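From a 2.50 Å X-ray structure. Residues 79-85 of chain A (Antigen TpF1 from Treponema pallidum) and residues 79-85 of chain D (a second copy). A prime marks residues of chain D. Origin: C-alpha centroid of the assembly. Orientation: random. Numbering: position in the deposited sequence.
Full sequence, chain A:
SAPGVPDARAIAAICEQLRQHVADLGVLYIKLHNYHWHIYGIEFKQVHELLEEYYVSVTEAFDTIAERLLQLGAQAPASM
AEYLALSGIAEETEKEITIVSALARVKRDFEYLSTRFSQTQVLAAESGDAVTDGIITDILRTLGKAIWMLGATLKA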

# COMPACT_ATOMS: atom_id res chain seq x y z
N SER A 79 -19.96 11.32 29.99
CA SER A 79 -19.23 11.26 31.25
C SER A 79 -19.48 9.88 31.85
O SER A 79 -20.52 9.28 31.61
N MET A 80 -18.52 9.38 32.60
CA MET A 80 -18.68 8.07 33.22
C MET A 80 -19.81 8.12 34.24
O MET A 80 -20.53 7.14 34.43
N ALA A 81 -19.98 9.27 34.88
CA ALA A 81 -21.04 9.41 35.87
C ALA A 81 -22.38 9.13 35.20
O ALA A 81 -23.19 8.36 35.72
N GLU A 82 -22.61 9.75 34.05
CA GLU A 82 -23.86 9.54 33.33
C GLU A 82 -23.99 8.10 32.86
O GLU A 82 -25.06 7.50 32.98
N TYR A 83 -22.90 7.56 32.32
CA TYR A 83 -22.93 6.19 31.83
C TYR A 83 -23.30 5.21 32.93
O TYR A 83 -24.13 4.31 32.72
N LEU A 84 -22.69 5.37 34.11
CA LEU A 84 -22.98 4.47 35.22
C LEU A 84 -24.44 4.62 35.66
O LEU A 84 -25.06 3.67 36.15
N ALA A 85 -25.00 5.81 35.45
CA ALA A 85 -26.38 6.07 35.82
C ALA A 85 -27.37 5.50 34.79
O ALA A 85 -28.47 5.10 35.16
N SER D 79 -12.66 -0.26 35.54
CA SER D 79 -14.08 0.02 35.65
C SER D 79 -14.20 1.52 35.84
O SER D 79 -13.29 2.16 36.37
N MET D 80 -15.32 2.07 35.40
CA MET D 80 -15.54 3.50 35.53
C MET D 80 -15.63 3.87 37.00
O MET D 80 -15.19 4.94 37.41
N ALA D 81 -16.20 2.96 37.79
CA ALA D 81 -16.34 3.21 39.21
C ALA D 81 -14.96 3.47 39.82
O ALA D 81 -14.77 4.45 40.54
N GLU D 82 -13.99 2.62 39.51
CA GLU D 82 -12.65 2.80 40.05
C GLU D 82 -12.01 4.05 39.50
O GLU D 82 -11.35 4.79 40.24
N TYR D 83 -12.20 4.30 38.20
CA TYR D 83 -11.61 5.49 37.59
C TYR D 83 -12.12 6.76 38.24
O TYR D 83 -11.34 7.65 38.55
N LEU D 84 -13.43 6.84 38.45
CA LEU D 84 -14.01 8.01 39.09
C LEU D 84 -13.47 8.18 40.51
O LEU D 84 -13.36 9.29 41.02
N ALA D 85 -13.12 7.06 41.15
CA ALA D 85 -12.61 7.11 42.51
C ALA D 85 -11.13 7.49 42.55
O ALA D 85 -10.67 8.10 43.52

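The two stretches meet across an exact two-fold axis, each contributing the first turns of a helix that begins at Met80 and runs on beyond Ala85. The helices lie at 147° to one another, close to antiparallel, and their axes come no nearer than 10.2 Å. Met80 and Met80′ face each other at the centre, with their CA atoms 6.0 Å apart, and three side chains from each copy, Met80, Tyr83 and Leu84, direct their CA-to-CB bonds toward the partner. The side-chain contacts are apolar, and no hydrogen bond joins the stretches; the surface buried between them is 377 Å² in total.

Met80 and Met80′ have the most surface covered by the other stretch. Each adopts an extended m, t, t conformation: chi1 near -65° sets the chain off from its helix, and the two trans angles that follow carry the sulfur and methyl past the partner's backbone. The two chains thus run alongside each other, with Met80 CB 3.7 Å from Met80′ SD. The extension brings each terminal methyl to the tyrosine of the other copy: Met80 CE lies 3.8 Å from Tyr83′ CD2, and Met80′ CE lies 3.7 Å from Tyr83 CD2. The methyls approach the rings obliquely, whereas the sulfurs sit at the ring edges, Met80 SD being 5.5 Å from the centroid of the Tyr83′ ring.

Both tyrosines hold chi1 at -63° (m) and chi2 at -28°. Only a small part of each is covered by the opposite stretch, and the phenol OH is hydrogen-bonded to a residue just outside one of the stretches. Leu84 and Leu84′, both m, t, extend their branched ends to the other helix. Leu84 CD1 and Leu84′ CD1 meet at 3.9 Å, while Leu84 CD2 is 4.0 Å from Met80′ CB and Leu84′ CD1 is 4.0 Å from Met80 CB. Ala81, though its CB points away, offers its backbone to the same leucine, with Ala81 N 4.0 Å from Leu84′ CD1.

Ser79 and Glu82, in both copies, take no part in the contact and instead finish the helix start. Ser79, at the N-cap, has chi1 at 69° (p), which places its hydroxyl to receive the otherwise free amide of Glu82; the same arrangement recurs in the second copy, where Glu82′ N donates to Ser79′ OG at 3.1 Å. Glu82′, with an m, t start and chi3 of 76°, folds back so that Ser79′ OG donates to Glu82′ OE2 at 2.9 Å; the hydroxyl thus both accepts from the Glu82′ amide and donates to its carboxylate.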

# COMPACT_ATOMS: atom_id res chain seq x y z
CB SER A 79 -19.71 12.34 32.21
OG SER A 79 -21.03 12.06 32.66
CB MET A 80 -17.38 7.63 33.88
CG MET A 80 -16.23 7.46 32.90
SD MET A 80 -14.71 6.95 33.70
CE MET A 80 -13.69 6.65 32.28
CB ALA A 81 -21.03 10.82 36.48
CB GLU A 82 -23.96 10.46 32.11
CG GLU A 82 -23.85 11.94 32.42
CD GLU A 82 -23.87 12.79 31.16
OE1 GLU A 82 -24.95 12.92 30.53
OE2 GLU A 82 -22.79 13.32 30.79
CB TYR A 83 -21.60 5.78 31.19
CG TYR A 83 -21.22 6.58 29.96
CD1 TYR A 83 -22.20 7.16 29.15
CD2 TYR A 83 -19.88 6.77 29.62
CE1 TYR A 83 -21.86 7.92 28.03
CE2 TYR A 83 -19.53 7.53 28.50
CZ TYR A 83 -20.52 8.10 27.71
OH TYR A 83 -20.18 8.88 26.63
CB LEU A 84 -22.05 4.76 36.40
CG LEU A 84 -20.59 4.33 36.21
CD1 LEU A 84 -19.76 4.71 37.43
CD2 LEU A 84 -20.52 2.83 35.96
CB ALA A 85 -26.61 7.58 35.98
CB SER D 79 -14.70 -0.70 36.85
OG SER D 79 -14.23 -0.15 38.07
CB MET D 80 -16.81 3.91 34.80
CG MET D 80 -16.71 3.75 33.29
SD MET D 80 -18.19 4.27 32.43
CE MET D 80 -17.68 4.01 30.73
CB ALA D 81 -17.01 2.02 39.90
CB GLU D 82 -11.75 1.61 39.70
CG GLU D 82 -12.25 0.28 40.16
CD GLU D 82 -11.35 -0.86 39.68
OE1 GLU D 82 -10.26 -1.04 40.26
OE2 GLU D 82 -11.74 -1.55 38.71
CB TYR D 83 -11.90 5.53 36.08
CG TYR D 83 -11.29 4.38 35.32
CD1 TYR D 83 -10.13 3.76 35.78
CD2 TYR D 83 -11.86 3.93 34.14
CE1 TYR D 83 -9.55 2.71 35.08
CE2 TYR D 83 -11.29 2.88 33.43
CZ TYR D 83 -10.13 2.27 33.91
OH TYR D 83 -9.55 1.24 33.20
CB LEU D 84 -15.53 7.92 39.12
CG LEU D 84 -16.20 8.11 37.75
CD1 LEU D 84 -17.71 7.97 37.87
CD2 LEU D 84 -15.81 9.49 37.22
CB ALA D 85 -12.83 5.77 43.22